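Local structure of pumilio homology domain family member 4 (Saccharomyces cerevisiae, 3BWT) at residues T200-Q210 / L239-V248; S259-N268 / Q298-I309. The protein binds messenger RNA through a Pumilio homology domain, the single-stranded RNA-binding part of the protein, built of eight tandem repeats. All blocks are in the same frame, centred on the assembly; numbering follows the deposited sequence.

Contact 1 of 2, residues T200-Q210 / L239-V248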
loop_
_atom_site.group_PDB
_atom_site.type_symbol
_atom_site.label_atom_id
_atom_site.label_comp_id
_atom_site.label_asym_id
_atom_site.label_seq_id
_atom_site.Cartn_x
_atom_site.Cartn_y
_atom_site.Cartn_z
ATOM N N THR A 200 1.594 -16.655 -0.288
ATOM C CA THR A 200 1.339 -16.853 -1.708
ATOM C C THR A 200 -0.122 -17.243 -1.951
ATOM O O THR A 200 -0.739 -16.809 -2.920
ATOM C CB THR A 200 2.325 -17.911 -2.286
ATOM O OG1 THR A 200 3.670 -17.440 -2.115
ATOM C CG2 THR A 200 2.060 -18.192 -3.771
ATOM N N LEU A 201 -0.668 -18.044 -1.042
ATOM C CA LEU A 201 -2.034 -18.541 -1.152
ATOM C C LEU A 201 -3.038 -17.567 -0.554
ATOM O O LEU A 201 -4.247 -17.775 -0.628
ATOM C CB LEU A 201 -2.147 -19.885 -0.443
ATOM C CG LEU A 201 -1.291 -21.017 -1.016
ATOM C CD1 LEU A 201 -1.719 -22.362 -0.427
ATOM C CD2 LEU A 201 -1.374 -21.023 -2.547
ATOM N N ASP A 202 -2.532 -16.495 0.033
ATOM C CA ASP A 202 -3.381 -15.561 0.753
ATOM C C ASP A 202 -3.945 -14.461 -0.147
ATOM O O ASP A 202 -3.246 -13.960 -1.023
ATOM C CB ASP A 202 -2.594 -14.934 1.895
ATOM C CG ASP A 202 -3.450 -14.080 2.771
ATOM O OD1 ASP A 202 -3.519 -12.860 2.510
ATOM O OD2 ASP A 202 -4.085 -14.636 3.693
ATOM N N PRO A 203 -5.212 -14.072 0.084
ATOM C CA PRO A 203 -5.886 -12.995 -0.652
ATOM C C PRO A 203 -5.036 -11.733 -0.690
ATOM O O PRO A 203 -4.912 -11.095 -1.739
ATOM C CB PRO A 203 -7.119 -12.703 0.195
ATOM C CG PRO A 203 -7.321 -13.883 1.032
ATOM C CD PRO A 203 -6.019 -14.576 1.205
ATOM N N PHE A 204 -4.458 -11.374 0.452
ATOM C CA PHE A 204 -3.683 -10.143 0.539
ATOM C C PHE A 204 -2.167 -10.361 0.560
ATOM O O PHE A 204 -1.410 -9.533 0.060
ATOM C CB PHE A 204 -4.175 -9.300 1.723
ATOM C CG PHE A 204 -5.646 -9.019 1.662
ATOM C CD1 PHE A 204 -6.154 -8.140 0.720
ATOM C CD2 PHE A 204 -6.536 -9.677 2.513
ATOM C CE1 PHE A 204 -7.521 -7.901 0.648
ATOM C CE2 PHE A 204 -7.896 -9.441 2.443
ATOM C CZ PHE A 204 -8.392 -8.558 1.512
ATOM N N GLY A 205 -1.733 -11.487 1.115
ATOM C CA GLY A 205 -0.323 -11.813 1.191
ATOM C C GLY A 205 0.312 -11.962 -0.175
ATOM O O GLY A 205 1.472 -11.611 -0.370
ATOM N N ASN A 206 -0.445 -12.474 -1.132
ATOM C CA ASN A 206 0.106 -12.695 -2.457
ATOM C C ASN A 206 0.565 -11.392 -3.096
ATOM O O ASN A 206 1.467 -11.388 -3.931
ATOM C CB ASN A 206 -0.897 -13.406 -3.366
ATOM C CG ASN A 206 -1.922 -12.460 -3.942
ATOM O OD1 ASN A 206 -1.787 -11.999 -5.074
ATOM N ND2 ASN A 206 -2.938 -12.142 -3.157
ATOM N N TYR A 207 -0.047 -10.282 -2.710
ATOM C CA TYR A 207 0.372 -8.994 -3.252
ATOM C C TYR A 207 1.700 -8.516 -2.672
ATOM O O TYR A 207 2.495 -7.890 -3.370
ATOM C CB TYR A 207 -0.712 -7.938 -3.075
ATOM C CG TYR A 207 -1.901 -8.160 -3.974
ATOM C CD1 TYR A 207 -1.800 -7.977 -5.348
ATOM C CD2 TYR A 207 -3.128 -8.547 -3.451
ATOM C CE1 TYR A 207 -2.891 -8.178 -6.177
ATOM C CE2 TYR A 207 -4.222 -8.753 -4.274
ATOM C CZ TYR A 207 -4.097 -8.571 -5.632
ATOM O OH TYR A 207 -5.182 -8.781 -6.451
ATOM N N VAL A 208 1.940 -8.816 -1.401
ATOM C CA VAL A 208 3.226 -8.517 -0.776
ATOM C C VAL A 208 4.350 -9.308 -1.458
ATOM O O VAL A 208 5.412 -8.777 -1.739
ATOM C CB VAL A 208 3.208 -8.844 0.744
ATOM C CG1 VAL A 208 4.600 -8.719 1.341
ATOM C CG2 VAL A 208 2.223 -7.947 1.491
ATOM N N VAL A 209 4.109 -10.582 -1.726
ATOM C CA VAL A 209 5.102 -11.412 -2.376
ATOM C C VAL A 209 5.416 -10.879 -3.772
ATOM O O VAL A 209 6.570 -10.888 -4.211
ATOM C CB VAL A 209 4.631 -12.873 -2.446
ATOM C CG1 VAL A 209 5.665 -13.739 -3.140
ATOM C CG2 VAL A 209 4.354 -13.394 -1.050
ATOM N N GLN A 210 4.392 -10.401 -4.468
ATOM C CA GLN A 210 4.593 -9.799 -5.783
ATOM C C GLN A 210 5.364 -8.490 -5.685
ATOM O O GLN A 210 6.169 -8.164 -6.549
ATOM C CB GLN A 210 3.257 -9.501 -6.444
ATOM C CG GLN A 210 2.374 -10.700 -6.740
ATOM C CD GLN A 210 1.176 -10.289 -7.583
ATOM O OE1 GLN A 210 1.337 -9.779 -8.689
ATOM N NE2 GLN A 210 -0.026 -10.477 -7.051
ATOM N N LEU A 239 0.349 -24.019 -7.809
ATOM C CA LEU A 239 0.055 -22.616 -7.576
ATOM C C LEU A 239 -0.565 -21.954 -8.797
ATOM O O LEU A 239 -1.217 -20.914 -8.685
ATOM C CB LEU A 239 1.330 -21.871 -7.200
ATOM C CG LEU A 239 2.062 -22.388 -5.964
ATOM C CD1 LEU A 239 3.453 -21.780 -5.864
ATOM C CD2 LEU A 239 1.256 -22.110 -4.701
ATOM N N SER A 240 -0.353 -22.543 -9.968
ATOM C CA SER A 240 -0.903 -21.979 -11.196
ATOM C C SER A 240 -2.421 -22.132 -11.265
ATOM O O SER A 240 -3.095 -21.425 -12.019
ATOM C CB SER A 240 -0.261 -22.611 -12.431
ATOM O OG SER A 240 0.985 -22.012 -12.704
ATOM N N ILE A 241 -2.958 -23.056 -10.478
ATOM C CA ILE A 241 -4.397 -23.308 -10.486
ATOM C C ILE A 241 -5.026 -22.865 -9.176
ATOM O O ILE A 241 -6.099 -23.331 -8.794
ATOM C CB ILE A 241 -4.709 -24.791 -10.756
ATOM C CG1 ILE A 241 -4.296 -25.642 -9.556
ATOM C CG2 ILE A 241 -3.983 -25.247 -12.023
ATOM C CD1 ILE A 241 -4.526 -27.107 -9.747
ATOM N N HIS A 242 -4.342 -21.948 -8.505
ATOM C CA HIS A 242 -4.800 -21.391 -7.242
ATOM C C HIS A 242 -5.239 -19.947 -7.439
ATOM O O HIS A 242 -4.547 -19.163 -8.089
ATOM C CB HIS A 242 -3.679 -21.467 -6.215
ATOM C CG HIS A 242 -4.131 -21.197 -4.818
ATOM N ND1 HIS A 242 -4.230 -19.922 -4.300
ATOM C CD2 HIS A 242 -4.523 -22.038 -3.831
ATOM C CE1 HIS A 242 -4.664 -19.990 -3.054
ATOM N NE2 HIS A 242 -4.851 -21.262 -2.746
ATOM N N LYS A 243 -6.399 -19.606 -6.888
ATOM C CA LYS A 243 -6.965 -18.258 -6.996
ATOM C C LYS A 243 -5.932 -17.144 -6.786
ATOM O O LYS A 243 -5.908 -16.145 -7.513
ATOM C CB LYS A 243 -8.084 -18.063 -5.965
ATOM C CG LYS A 243 -9.342 -18.898 -6.177
ATOM C CD LYS A 243 -10.393 -18.619 -5.110
ATOM C CE LYS A 243 -11.640 -19.475 -5.331
ATOM N NZ LYS A 243 -12.676 -19.218 -4.281
ATOM N N PHE A 244 -5.092 -17.315 -5.773
ATOM C CA PHE A 244 -4.155 -16.272 -5.386
ATOM C C PHE A 244 -2.713 -16.623 -5.687
ATOM O O PHE A 244 -1.941 -15.762 -6.086
ATOM C CB PHE A 244 -4.349 -15.922 -3.912
ATOM C CG PHE A 244 -5.751 -15.533 -3.590
ATOM C CD1 PHE A 244 -6.394 -14.560 -4.341
ATOM C CD2 PHE A 244 -6.442 -16.156 -2.571
ATOM C CE1 PHE A 244 -7.690 -14.204 -4.076
ATOM C CE2 PHE A 244 -7.742 -15.793 -2.291
ATOM C CZ PHE A 244 -8.366 -14.817 -3.051
ATOM N N GLY A 245 -2.359 -17.889 -5.511
ATOM C CA GLY A 245 -1.030 -18.357 -5.861
ATOM C C GLY A 245 -0.673 -18.050 -7.301
ATOM O O GLY A 245 0.478 -17.739 -7.606
ATOM N N SER A 246 -1.666 -18.130 -8.183
ATOM C CA SER A 246 -1.458 -17.894 -9.609
ATOM C C SER A 246 -1.042 -16.450 -9.911
ATOM O O SER A 246 -0.459 -16.166 -10.960
ATOM C CB SER A 246 -2.721 -18.261 -10.409
ATOM O OG SER A 246 -3.747 -17.291 -10.236
ATOM N N ASN A 247 -1.362 -15.536 -9.000
ATOM C CA ASN A 247 -0.972 -14.136 -9.159
ATOM C C ASN A 247 0.530 -14.015 -9.102
ATOM O O ASN A 247 1.129 -13.243 -9.831
ATOM C CB ASN A 247 -1.563 -13.277 -8.049
ATOM C CG ASN A 247 -3.060 -13.135 -8.152
ATOM O OD1 ASN A 247 -3.707 -12.751 -7.186
ATOM N ND2 ASN A 247 -3.623 -13.445 -9.324
ATOM N N VAL A 248 1.125 -14.787 -8.205
ATOM C CA VAL A 248 2.563 -14.818 -8.041
ATOM C C VAL A 248 3.231 -15.523 -9.223
ATOM O O VAL A 248 4.213 -15.035 -9.770
ATOM C CB VAL A 248 2.958 -15.498 -6.711
ATOM C CG1 VAL A 248 4.468 -15.545 -6.572
ATOM C CG2 VAL A 248 2.348 -14.753 -5.535
#
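The ring of F244 lies flat against P203, whose CA stands 3.6 Å from the ring centroid, a CH-pi contact almost on the ring normal; K243 CB covers the opposite face. The backbone carbonyl of L201 meets the edge of the same ring. The L201 side chain crosses H242 at about a right angle and sets CD2 over the middle of the imidazole, 3.3 Å from its centroid. From there L201 CD2 also reaches L239 CD2, at 3.6 Å. H242 carries its ring anti to the backbone N (chi1 -168°), and its ND1 accepts from G245 N (3.0 Å) and F244 N (3.1 Å). D202 OD1 likewise accepts from F204 N and G205 N. With an alanine in place of this histidine, the N-H groups of F244 and G245 would probably lose their acceptor and L201 CD2 the ring it lies against. V248 enters as a knob among T200, N206, V209 and Q210. With CG1 anti to the backbone N (chi1 179°), V248 turns that methyl to V209 and CG2 to T200. The contact thus joins Pumilio repeats 6 and 7 at the loops leading into helices 205-219 and 245-253, with helix 224-232 packing on T200, V209, L239 and V248 through L232 and I228.

Contact 2 of 2, residues S259-N268 / Q298-I309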
loop_
_atom_site.group_PDB
_atom_site.type_symbol
_atom_site.label_atom_id
_atom_site.label_comp_id
_atom_site.label_asym_id
_atom_site.label_seq_id
_atom_site.Cartn_x
_atom_site.Cartn_y
_atom_site.Cartn_z
ATOM N N SER A 259 11.476 -15.461 -15.898
ATOM C CA SER A 259 10.460 -16.028 -16.786
ATOM C C SER A 259 10.755 -17.492 -17.102
ATOM O O SER A 259 9.950 -18.383 -16.822
ATOM C CB SER A 259 10.391 -15.249 -18.106
ATOM O OG SER A 259 10.229 -13.853 -17.899
ATOM N N GLU A 260 11.936 -17.730 -17.660
ATOM C CA GLU A 260 12.214 -18.984 -18.341
ATOM C C GLU A 260 12.394 -20.213 -17.435
ATOM O O GLU A 260 11.911 -21.291 -17.757
ATOM C CB GLU A 260 13.339 -18.779 -19.365
ATOM C CG GLU A 260 12.963 -17.650 -20.349
ATOM C CD GLU A 260 13.900 -17.487 -21.539
ATOM O OE1 GLU A 260 14.919 -18.211 -21.624
ATOM O OE2 GLU A 260 13.605 -16.613 -22.391
ATOM N N PRO A 261 13.060 -20.053 -16.288
ATOM C CA PRO A 261 13.065 -21.160 -15.325
ATOM C C PRO A 261 11.649 -21.637 -14.973
ATOM O O PRO A 261 11.401 -22.846 -14.876
ATOM C CB PRO A 261 13.721 -20.538 -14.097
ATOM C CG PRO A 261 14.638 -19.508 -14.658
ATOM C CD PRO A 261 13.953 -18.956 -15.882
ATOM N N MET A 262 10.734 -20.692 -14.780
ATOM C CA MET A 262 9.353 -21.023 -14.432
ATOM C C MET A 262 8.640 -21.718 -15.584
ATOM O O MET A 262 7.983 -22.741 -15.392
ATOM C CB MET A 262 8.571 -19.768 -14.009
ATOM C CG MET A 262 7.149 -20.047 -13.516
ATOM S SD MET A 262 7.023 -21.093 -12.040
ATOM C CE MET A 262 7.736 -20.021 -10.800
ATOM N N ILE A 263 8.764 -21.147 -16.778
ATOM C CA ILE A 263 8.190 -21.741 -17.975
ATOM C C ILE A 263 8.726 -23.155 -18.147
ATOM O O ILE A 263 8.000 -24.069 -18.535
ATOM C CB ILE A 263 8.511 -20.896 -19.221
ATOM C CG1 ILE A 263 7.800 -19.541 -19.129
ATOM C CG2 ILE A 263 8.115 -21.632 -20.495
ATOM C CD1 ILE A 263 8.108 -18.601 -20.275
ATOM N N LEU A 264 10.003 -23.324 -17.829
ATOM C CA LEU A 264 10.659 -24.621 -17.893
ATOM C C LEU A 264 10.051 -25.638 -16.947
ATOM O O LEU A 264 9.822 -26.787 -17.327
ATOM C CB LEU A 264 12.141 -24.471 -17.573
ATOM C CG LEU A 264 13.070 -24.462 -18.778
ATOM C CD1 LEU A 264 14.481 -24.108 -18.332
ATOM C CD2 LEU A 264 13.028 -25.823 -19.459
ATOM N N GLU A 265 9.820 -25.219 -15.708
ATOM C CA GLU A 265 9.204 -26.084 -14.710
ATOM C C GLU A 265 7.840 -26.550 -15.192
ATOM O O GLU A 265 7.516 -27.740 -15.153
ATOM C CB GLU A 265 9.048 -25.338 -13.388
ATOM C CG GLU A 265 8.704 -26.242 -12.224
ATOM C CD GLU A 265 9.855 -27.144 -11.850
ATOM O OE1 GLU A 265 10.983 -26.872 -12.310
ATOM O OE2 GLU A 265 9.634 -28.118 -11.099
ATOM N N ILE A 266 7.041 -25.594 -15.646
ATOM C CA ILE A 266 5.735 -25.894 -16.222
ATOM C C ILE A 266 5.847 -26.895 -17.379
ATOM O O ILE A 266 5.049 -27.828 -17.476
ATOM C CB ILE A 266 5.015 -24.592 -16.659
ATOM C CG1 ILE A 266 4.610 -23.789 -15.416
ATOM C CG2 ILE A 266 3.817 -24.895 -17.542
ATOM C CD1 ILE A 266 4.049 -22.425 -15.705
ATOM N N LEU A 267 6.852 -26.715 -18.232
ATOM C CA LEU A 267 7.099 -27.637 -19.345
ATOM C C LEU A 267 7.557 -29.022 -18.908
ATOM O O LEU A 267 7.149 -30.021 -19.489
ATOM C CB LEU A 267 8.134 -27.057 -20.311
ATOM C CG LEU A 267 7.593 -26.236 -21.480
ATOM C CD1 LEU A 267 8.736 -25.519 -22.183
ATOM C CD2 LEU A 267 6.803 -27.106 -22.458
ATOM N N ASN A 268 8.415 -29.082 -17.897
ATOM C CA ASN A 268 9.050 -30.342 -17.523
ATOM C C ASN A 268 8.339 -31.146 -16.436
ATOM O O ASN A 268 8.002 -32.313 -16.649
ATOM C CB ASN A 268 10.504 -30.101 -17.147
ATOM C CG ASN A 268 11.342 -29.672 -18.339
ATOM O OD1 ASN A 268 11.126 -30.127 -19.465
ATOM N ND2 ASN A 268 12.306 -28.792 -18.095
ATOM N N GLN A 298 10.237 -14.174 -25.840
ATOM C CA GLN A 298 11.571 -14.321 -25.280
ATOM C C GLN A 298 12.333 -15.537 -25.775
ATOM O O GLN A 298 13.560 -15.543 -25.759
ATOM C CB GLN A 298 11.502 -14.375 -23.756
ATOM C CG GLN A 298 11.024 -13.089 -23.121
ATOM C CD GLN A 298 10.863 -13.211 -21.622
ATOM O OE1 GLN A 298 11.372 -14.153 -21.006
ATOM N NE2 GLN A 298 10.147 -12.259 -21.024
ATOM N N ASN A 299 11.620 -16.577 -26.192
ATOM C CA ASN A 299 12.292 -17.834 -26.474
ATOM C C ASN A 299 11.517 -18.784 -27.397
ATOM O O ASN A 299 10.615 -19.499 -26.968
ATOM C CB ASN A 299 12.659 -18.510 -25.156
ATOM C CG ASN A 299 13.649 -19.629 -25.334
ATOM O OD1 ASN A 299 13.538 -20.429 -26.267
ATOM N ND2 ASN A 299 14.621 -19.707 -24.429
ATOM N N ASP A 300 11.889 -18.785 -28.670
ATOM C CA ASP A 300 11.222 -19.588 -29.686
ATOM C C ASP A 300 11.247 -21.079 -29.371
ATOM O O ASP A 300 10.302 -21.802 -29.679
ATOM C CB ASP A 300 11.865 -19.328 -31.047
ATOM C CG ASP A 300 11.978 -17.850 -31.352
ATOM O OD1 ASP A 300 10.923 -17.187 -31.478
ATOM O OD2 ASP A 300 13.118 -17.349 -31.452
ATOM N N TYR A 301 12.331 -21.541 -28.761
ATOM C CA TYR A 301 12.443 -22.948 -28.432
ATOM C C TYR A 301 11.406 -23.342 -27.385
ATOM O O TYR A 301 10.844 -24.433 -27.430
ATOM C CB TYR A 301 13.855 -23.286 -27.954
ATOM C CG TYR A 301 13.897 -24.483 -27.035
ATOM C CD1 TYR A 301 13.844 -24.315 -25.659
ATOM C CD2 TYR A 301 13.961 -25.783 -27.537
ATOM C CE1 TYR A 301 13.871 -25.394 -24.804
ATOM C CE2 TYR A 301 13.983 -26.877 -26.682
ATOM C CZ TYR A 301 13.941 -26.663 -25.315
ATOM O OH TYR A 301 13.972 -27.710 -24.435
ATOM N N LEU A 302 11.152 -22.447 -26.440
ATOM C CA LEU A 302 10.177 -22.714 -25.392
ATOM C C LEU A 302 8.751 -22.569 -25.922
ATOM O O LEU A 302 7.872 -23.359 -25.585
ATOM C CB LEU A 302 10.418 -21.797 -24.186
ATOM C CG LEU A 302 11.645 -22.102 -23.312
ATOM C CD1 LEU A 302 11.861 -21.033 -22.235
ATOM C CD2 LEU A 302 11.544 -23.480 -22.671
ATOM N N TYR A 303 8.527 -21.561 -26.760
ATOM C CA TYR A 303 7.205 -21.308 -27.330
ATOM C C TYR A 303 6.716 -22.473 -28.191
ATOM O O TYR A 303 5.583 -22.949 -28.052
ATOM C CB TYR A 303 7.225 -20.025 -28.161
ATOM C CG TYR A 303 5.946 -19.766 -28.923
ATOM C CD1 TYR A 303 4.815 -19.271 -28.276
ATOM C CD2 TYR A 303 5.865 -20.019 -30.295
ATOM C CE1 TYR A 303 3.635 -19.027 -28.975
ATOM C CE2 TYR A 303 4.697 -19.780 -31.002
ATOM C CZ TYR A 303 3.585 -19.283 -30.338
ATOM O OH TYR A 303 2.427 -19.039 -31.036
ATOM N N LYS A 304 7.579 -22.918 -29.094
ATOM C CA LYS A 304 7.279 -24.053 -29.943
ATOM C C LYS A 304 7.078 -25.292 -29.086
ATOM O O LYS A 304 6.214 -26.124 -29.375
ATOM C CB LYS A 304 8.399 -24.266 -30.971
ATOM C CG LYS A 304 8.488 -23.140 -32.008
ATOM C CD LYS A 304 7.091 -22.754 -32.505
ATOM C CE LYS A 304 7.133 -21.742 -33.645
ATOM N NZ LYS A 304 5.756 -21.400 -34.123
ATOM N N ARG A 305 7.866 -25.404 -28.022
ATOM C CA ARG A 305 7.724 -26.530 -27.116
ATOM C C ARG A 305 6.358 -26.527 -26.408
ATOM O O ARG A 305 5.673 -27.554 -26.359
ATOM C CB ARG A 305 8.877 -26.574 -26.117
ATOM C CG ARG A 305 8.794 -27.775 -25.213
ATOM C CD ARG A 305 9.982 -27.878 -24.277
ATOM N NE ARG A 305 9.876 -29.030 -23.387
ATOM C CZ ARG A 305 10.774 -29.351 -22.458
ATOM N NH1 ARG A 305 11.877 -28.623 -22.300
ATOM N NH2 ARG A 305 10.581 -30.419 -21.701
ATOM N N LEU A 306 5.973 -25.388 -25.878
ATOM C CA LEU A 306 4.646 -25.221 -25.294
ATOM C C LEU A 306 3.550 -25.462 -26.325
ATOM O O LEU A 306 2.593 -26.189 -26.069
ATOM C CB LEU A 306 4.478 -23.813 -24.727
ATOM C CG LEU A 306 5.339 -23.362 -23.550
ATOM C CD1 LEU A 306 5.075 -21.895 -23.271
ATOM C CD2 LEU A 306 5.021 -24.182 -22.327
ATOM N N SER A 307 3.674 -24.815 -27.482
ATOM C CA SER A 307 2.683 -24.944 -28.537
ATOM C C SER A 307 2.364 -26.395 -28.857
ATOM O O SER A 307 1.197 -26.755 -29.016
ATOM C CB SER A 307 3.158 -24.242 -29.799
ATOM O OG SER A 307 3.074 -22.845 -29.650
ATOM N N GLU A 308 3.389 -27.234 -28.952
ATOM C CA GLU A 308 3.154 -28.589 -29.445
ATOM C C GLU A 308 2.473 -29.502 -28.435
ATOM O O GLU A 308 1.907 -30.529 -28.806
ATOM C CB GLU A 308 4.418 -29.222 -30.038
ATOM C CG GLU A 308 5.633 -29.264 -29.131
ATOM C CD GLU A 308 6.912 -29.517 -29.921
ATOM O OE1 GLU A 308 6.891 -29.298 -31.162
ATOM O OE2 GLU A 308 7.926 -29.928 -29.302
ATOM N N ILE A 309 2.506 -29.120 -27.164
ATOM C CA ILE A 309 1.736 -29.829 -26.150
ATOM C C ILE A 309 0.316 -29.288 -26.047
ATOM O O ILE A 309 -0.634 -30.037 -25.818
ATOM C CB ILE A 309 2.382 -29.722 -24.785
ATOM C CG1 ILE A 309 3.730 -30.436 -24.794
ATOM C CG2 ILE A 309 1.451 -30.295 -23.722
ATOM C CD1 ILE A 309 4.422 -30.427 -23.456
#
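N299 ND2 gives a hydrogen bond to E260 OE1 (3.2 Å, 159° at the hydrogen), with the acceptor close to the plane of the amide while the donor comes in from above the carboxylate plane. The other end of that amide works at the same time as an N-cap: N299 OD1 accepts from L302 N at 3.1 Å, so one side chain both caps the start of helix 300-309 and ties it to helix 259-268. At the far end, N268 OD1 approaches the edge of the R305 guanidinium; the bond to NH2 is modelled too short for its length to be trusted. R305 arrives there as a fully extended chain, CG anti to the backbone N (chi1 -177°), and its CD rests on L267 CD1. L267 CB covers one guanidinium face. Inward of these polar groups the helices interlock knobs-into-holes. L267 fits among L302, R305, L306 and I309, while L302 fits among E260, I263, L264 and L267. The axes cross at 29°, 10.8 Å at closest approach. Leucine and isoleucine thus supply the bulk of the joint between Pumilio repeats 7 and 8, and polar side chains flank it; the N-H from N299 and the nearby helix N-terminus would be expected to favour charged E260.

Contact 1 closes before contact 2 opens, so the two follow in series along the chain, and repeat 7 takes part in both. Their centres lie 22 Å apart, and their nearest atoms come within about 4 Å without touching. Helix 245-253, which begins in contact 1, is followed directly by helix 256-279, which carries the first segment of contact 2. Repeat 7 is therefore joined to repeat 6 by loops and helix starts and to repeat 8 by a pair of helices side by side. Such repeat-to-repeat joints, laid end to end, build the all-helical superhelix of a PUF domain, which in relatives offers RNA a continuous concave surface.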